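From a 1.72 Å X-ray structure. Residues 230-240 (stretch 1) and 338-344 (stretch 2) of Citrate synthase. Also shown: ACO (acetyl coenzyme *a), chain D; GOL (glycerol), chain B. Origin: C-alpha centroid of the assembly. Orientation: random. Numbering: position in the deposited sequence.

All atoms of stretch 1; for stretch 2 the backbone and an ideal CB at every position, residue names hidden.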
# COMPACT_ATOMS: atom_id res chain seq x y z
N HIS A 230 -12.02 1.52 -8.26
CA HIS A 230 -10.89 1.79 -9.12
C HIS A 230 -10.63 0.57 -10.02
O HIS A 230 -10.54 0.71 -11.22
CB HIS A 230 -9.68 2.08 -8.26
CG HIS A 230 -8.43 2.50 -9.00
ND1 HIS A 230 -8.42 2.96 -10.30
CD2 HIS A 230 -7.14 2.57 -8.57
CE1 HIS A 230 -7.16 3.19 -10.67
NE2 HIS A 230 -6.37 3.00 -9.62
N GLY A 231 -10.44 -0.59 -9.44
CA GLY A 231 -10.21 -1.82 -10.24
C GLY A 231 -11.51 -2.38 -10.78
O GLY A 231 -12.57 -2.04 -10.29
N GLY A 232 -11.43 -3.20 -11.81
CA GLY A 232 -12.57 -3.94 -12.28
C GLY A 232 -13.33 -3.32 -13.48
O GLY A 232 -14.30 -3.90 -13.90
N ALA A 233 -12.91 -2.16 -13.98
CA ALA A 233 -13.66 -1.53 -15.08
C ALA A 233 -13.65 -2.36 -16.39
O ALA A 233 -14.68 -2.42 -17.04
CB ALA A 233 -13.16 -0.11 -15.37
N ALA A 234 -12.51 -2.95 -16.75
CA ALA A 234 -12.49 -3.76 -17.99
C ALA A 234 -13.36 -4.99 -17.82
O ALA A 234 -14.11 -5.40 -18.76
CB ALA A 234 -11.06 -4.19 -18.32
N GLU A 235 -13.35 -5.57 -16.63
CA GLU A 235 -14.23 -6.71 -16.32
C GLU A 235 -15.71 -6.34 -16.40
O GLU A 235 -16.48 -7.09 -17.02
CB GLU A 235 -14.00 -7.30 -14.90
CG GLU A 235 -12.67 -8.02 -14.76
CD GLU A 235 -11.45 -7.17 -14.31
OE1 GLU A 235 -11.45 -5.92 -14.63
OE2 GLU A 235 -10.49 -7.82 -13.74
N GLU A 236 -16.08 -5.17 -15.87
CA GLU A 236 -17.48 -4.79 -15.80
C GLU A 236 -18.01 -4.53 -17.25
O GLU A 236 -19.15 -4.91 -17.57
CB GLU A 236 -17.69 -3.54 -14.96
CG GLU A 236 -17.60 -3.82 -13.46
CD GLU A 236 -18.51 -4.98 -13.02
OE1 GLU A 236 -18.03 -6.04 -12.53
OE2 GLU A 236 -19.72 -4.87 -13.24
N ALA A 237 -17.19 -3.91 -18.07
CA ALA A 237 -17.60 -3.65 -19.45
C ALA A 237 -17.79 -4.99 -20.19
O ALA A 237 -18.76 -5.15 -20.88
CB ALA A 237 -16.56 -2.82 -20.17
N PHE A 238 -16.86 -5.91 -20.04
CA PHE A 238 -16.85 -7.15 -20.80
C PHE A 238 -17.97 -8.10 -20.31
O PHE A 238 -18.54 -8.82 -21.12
CB PHE A 238 -15.53 -7.82 -20.66
CG PHE A 238 -15.34 -9.02 -21.54
CD1 PHE A 238 -14.84 -8.90 -22.83
CD2 PHE A 238 -15.66 -10.26 -21.07
CE1 PHE A 238 -14.66 -10.03 -23.62
CE2 PHE A 238 -15.53 -11.36 -21.88
CZ PHE A 238 -15.05 -11.24 -23.16
N LYS A 239 -18.31 -8.01 -19.03
CA LYS A 239 -19.40 -8.80 -18.45
C LYS A 239 -20.76 -8.51 -19.05
O LYS A 239 -21.57 -9.43 -19.13
CB LYS A 239 -19.47 -8.72 -16.93
CG LYS A 239 -18.45 -9.63 -16.27
CD LYS A 239 -18.33 -9.29 -14.78
CE LYS A 239 -17.27 -10.18 -14.16
NZ LYS A 239 -16.97 -9.71 -12.78
N GLN A 240 -20.94 -7.30 -19.58
CA GLN A 240 -22.09 -7.00 -20.41
C GLN A 240 -22.18 -7.91 -21.63
O GLN A 240 -23.26 -8.47 -21.92
CB GLN A 240 -22.06 -5.57 -20.90
CG GLN A 240 -22.08 -4.57 -19.77
CD GLN A 240 -21.89 -3.15 -20.29
OE1 GLN A 240 -22.70 -2.26 -19.95
NE2 GLN A 240 -20.80 -2.90 -21.06
N UNK A 338 -8.54 -15.24 -19.06
CA UNK A 338 -9.87 -15.17 -18.50
C UNK A 338 -10.22 -13.74 -18.00
O UNK A 338 -9.32 -12.99 -17.60
CB UNK A 338 -9.99 -16.18 -17.36
N UNK A 339 -11.50 -13.50 -17.82
CA UNK A 339 -12.00 -12.22 -17.36
C UNK A 339 -11.36 -11.83 -15.99
O UNK A 339 -11.05 -10.68 -15.72
CB UNK A 339 -13.53 -12.27 -17.25
N UNK A 340 -11.11 -12.80 -15.13
CA UNK A 340 -10.57 -12.50 -13.81
C UNK A 340 -9.17 -11.87 -13.84
O UNK A 340 -8.69 -11.41 -12.80
CB UNK A 340 -10.53 -13.78 -12.98
N UNK A 341 -8.51 -11.90 -14.98
CA UNK A 341 -7.19 -11.35 -15.12
C UNK A 341 -7.23 -9.93 -15.63
O UNK A 341 -6.15 -9.35 -15.69
CB UNK A 341 -6.35 -12.22 -16.05
N UNK A 342 -8.37 -9.34 -16.04
CA UNK A 342 -8.24 -8.10 -16.80
C UNK A 342 -7.61 -6.89 -16.05
O UNK A 342 -6.79 -6.18 -16.61
CB UNK A 342 -9.63 -7.70 -17.29
N UNK A 343 -8.00 -6.70 -14.79
CA UNK A 343 -7.42 -5.63 -14.02
C UNK A 343 -5.92 -5.89 -13.73
O UNK A 343 -5.16 -4.94 -13.62
CB UNK A 343 -8.20 -5.46 -12.72
N UNK A 344 -5.52 -7.16 -13.55
CA UNK A 344 -4.11 -7.52 -13.39
C UNK A 344 -3.29 -7.19 -14.64
O UNK A 344 -2.11 -6.78 -14.53
CB UNK A 344 -3.98 -9.01 -13.07
N1A ACO D . -23.98 5.46 -20.11
C2A ACO D . -25.16 6.15 -20.29
N3A ACO D . -25.32 7.48 -19.94
C4A ACO D . -24.26 8.13 -19.40
C5A ACO D . -22.96 7.44 -19.20
C6A ACO D . -22.89 6.04 -19.60
N6A ACO D . -21.73 5.38 -19.39
N7A ACO D . -22.11 8.33 -18.62
C8A ACO D . -22.78 9.49 -18.46
N9A ACO D . -24.05 9.36 -18.92
C1B ACO D . -25.09 10.42 -18.96
C2B ACO D . -25.38 11.09 -17.60
O2B ACO D . -26.32 10.38 -16.79
C3B ACO D . -25.93 12.41 -18.07
O3B ACO D . -27.32 12.18 -18.37
P3B ACO D . -28.49 13.32 -18.29
O7A ACO D . -29.76 12.54 -18.04
O8A ACO D . -28.45 14.00 -19.66
O9A ACO D . -28.06 14.19 -17.11
C4B ACO D . -25.13 12.73 -19.34
O4B ACO D . -24.66 11.48 -19.86
C5B ACO D . -23.91 13.59 -19.11
O5B ACO D . -23.07 12.97 -18.14
P1A ACO D . -21.62 13.62 -17.82
O1A ACO D . -21.90 14.73 -16.83
O2A ACO D . -20.90 13.87 -19.15
O3A ACO D . -20.73 12.49 -17.07
P2A ACO D . -20.95 11.98 -15.55
O4A ACO D . -20.01 12.67 -14.60
O5A ACO D . -22.41 11.77 -15.28
O6A ACO D . -20.22 10.55 -15.74
CBP ACO D . -18.29 9.16 -15.83
CCP ACO D . -18.94 10.40 -16.37
CDP ACO D . -17.11 8.52 -16.53
CEP ACO D . -18.54 8.83 -14.35
CAP ACO D . -19.41 8.15 -16.42
OAP ACO D . -19.66 8.26 -17.83
C9P ACO D . -19.21 6.65 -16.17
O9P ACO D . -19.64 6.18 -15.12
N8P ACO D . -18.56 5.91 -17.11
C7P ACO D . -18.08 4.58 -16.83
C6P ACO D . -19.14 3.51 -16.69
C5P ACO D . -18.36 2.27 -16.27
O5P ACO D . -17.93 1.49 -17.12
N4P ACO D . -18.19 2.04 -14.94
C3P ACO D . -17.56 0.83 -14.41
C2P ACO D . -16.29 1.28 -13.70
S1P ACO D . -16.53 1.11 -11.97
C ACO D . -15.24 0.09 -11.79
O ACO D . -15.42 -1.08 -12.10
CH3 ACO D . -13.95 0.68 -11.33
C1 GOL B . -8.36 0.40 -13.86
O1 GOL B . -8.95 1.47 -14.63
C2 GOL B . -9.19 -0.87 -13.94
O2 GOL B . -10.51 -0.53 -13.50
C3 GOL B . -9.16 -1.40 -15.39
O3 GOL B . -9.92 -2.62 -15.40

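Position 338 lies beyond the reach of stretch 1: nothing of that stretch comes within 5.5 Å of its ideal CB, so the contact sets no preference. Its phi of -68° is compatible with proline, among many others. The deposited residue is Pro-338, whose carbonyl O accepts the backbone hydrogen bond from N of residue 341 that helps close the following 3-10 turn.

At 339 the CA-to-CB bond points toward the helix of stretch 1. The ideal CB stands 4.8 Å from CD2 of Phe-238, 5.0 Å from CG of Glu-235 and 5.3 Å from CE of Lys-239, all carbon atoms. There is room for a few more carbons and no polar group to satisfy, so valine, isoleucine, leucine or methionine would suit. The residue is Val-339. Its CG2 packs 3.6 Å from CD2 of Phe-238, while CG1 lies 3.7 Å from CG of Glu-235 and 4.1 Å from CE of Lys-239, so the two methyls cover different parts of the helix surface.

Positions 340 and 341 both point away, and stretch 1 leaves their side chains unconstrained. They are Tyr-340 and Met-341. The former contributes through its backbone: a water donates to OE2 of Glu-235 at 2.7 Å and, weakly, to O of Tyr-340 at 3.3 Å.

Position 342 again points toward stretch 1. Its ideal CB is 3.9 Å from CB of Ala-234 and 3.5 Å from CD of Glu-235. The small alanine leaves space for a bulky group, and the ring of Phe-238 further along the helix offers an apolar surface; leucine, methionine or an aromatic residue would be reasonable. Phe-342 is found, with chi1 at -64° (m). Its CB rests 3.9 Å from CB of Ala-234, and its edge meets the face of Phe-238, with planes at 90°, centroids 5.3 Å apart and CE2 3.7 Å from CG of Phe-238.

The ideal CB at 343 lies 3.4 Å from OE2 of Glu-235 and 4.0 Å from N of Gly-232. A carboxylate acceptor and a backbone donor therefore sit side by side, which favours a short hydroxyl able to both give and accept: serine or threonine. Thr-343 does this. Its OG1 donates to OE1 of Glu-235 at 2.6 Å and accepts from N of Gly-232 at 2.9 Å, while its own N donates to OE2 of Glu-235 at 2.9 Å. Both carboxylate oxygens are thus engaged by one residue, tying the start of one helix to the other. CG2 lies 3.9 Å from CA of Gly-231, where an ideal CB on that glycine would come within a tight 3.4 Å of the methyl. The glycerol, probably from the crystallisation liquor, also donates from O3 to OG1 of Thr-343 at 3.1 Å.

Position 344 points sideways, with nothing of stretch 1 within 5.5 Å of its ideal CB, so many residues would fit. It is Ser-344, which makes no contact with stretch 1.

Stretch 2 (338-344) PVYMFTS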
# COMPACT_ATOMS: atom_id res chain seq x y z
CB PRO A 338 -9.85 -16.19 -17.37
CG PRO A 338 -8.52 -16.85 -17.42
CD PRO A 338 -7.62 -16.15 -18.34
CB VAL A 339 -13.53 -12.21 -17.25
CG1 VAL A 339 -14.04 -10.88 -16.66
CG2 VAL A 339 -14.13 -12.41 -18.65
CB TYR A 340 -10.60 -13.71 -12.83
CG TYR A 340 -9.80 -14.93 -13.22
CD1 TYR A 340 -8.42 -14.91 -13.24
CD2 TYR A 340 -10.44 -16.15 -13.52
CE1 TYR A 340 -7.67 -16.03 -13.56
CE2 TYR A 340 -9.70 -17.27 -13.88
CZ TYR A 340 -8.33 -17.22 -13.87
OH TYR A 340 -7.57 -18.31 -14.22
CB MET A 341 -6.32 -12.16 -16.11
CG MET A 341 -5.89 -13.55 -15.61
SD MET A 341 -5.00 -13.53 -14.07
CE MET A 341 -3.52 -12.64 -14.51
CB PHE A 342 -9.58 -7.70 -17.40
CG PHE A 342 -10.17 -8.65 -18.44
CD1 PHE A 342 -9.47 -9.68 -18.97
CD2 PHE A 342 -11.46 -8.38 -18.89
CE1 PHE A 342 -10.10 -10.52 -19.92
CE2 PHE A 342 -12.09 -9.16 -19.83
CZ PHE A 342 -11.39 -10.25 -20.35
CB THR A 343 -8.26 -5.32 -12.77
OG1 THR A 343 -9.52 -4.79 -13.24
CG2 THR A 343 -7.59 -4.24 -11.91
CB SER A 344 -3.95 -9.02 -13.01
OG SER A 344 -4.43 -9.20 -11.71
O HOH W 1 -11.14 -9.45 -11.70
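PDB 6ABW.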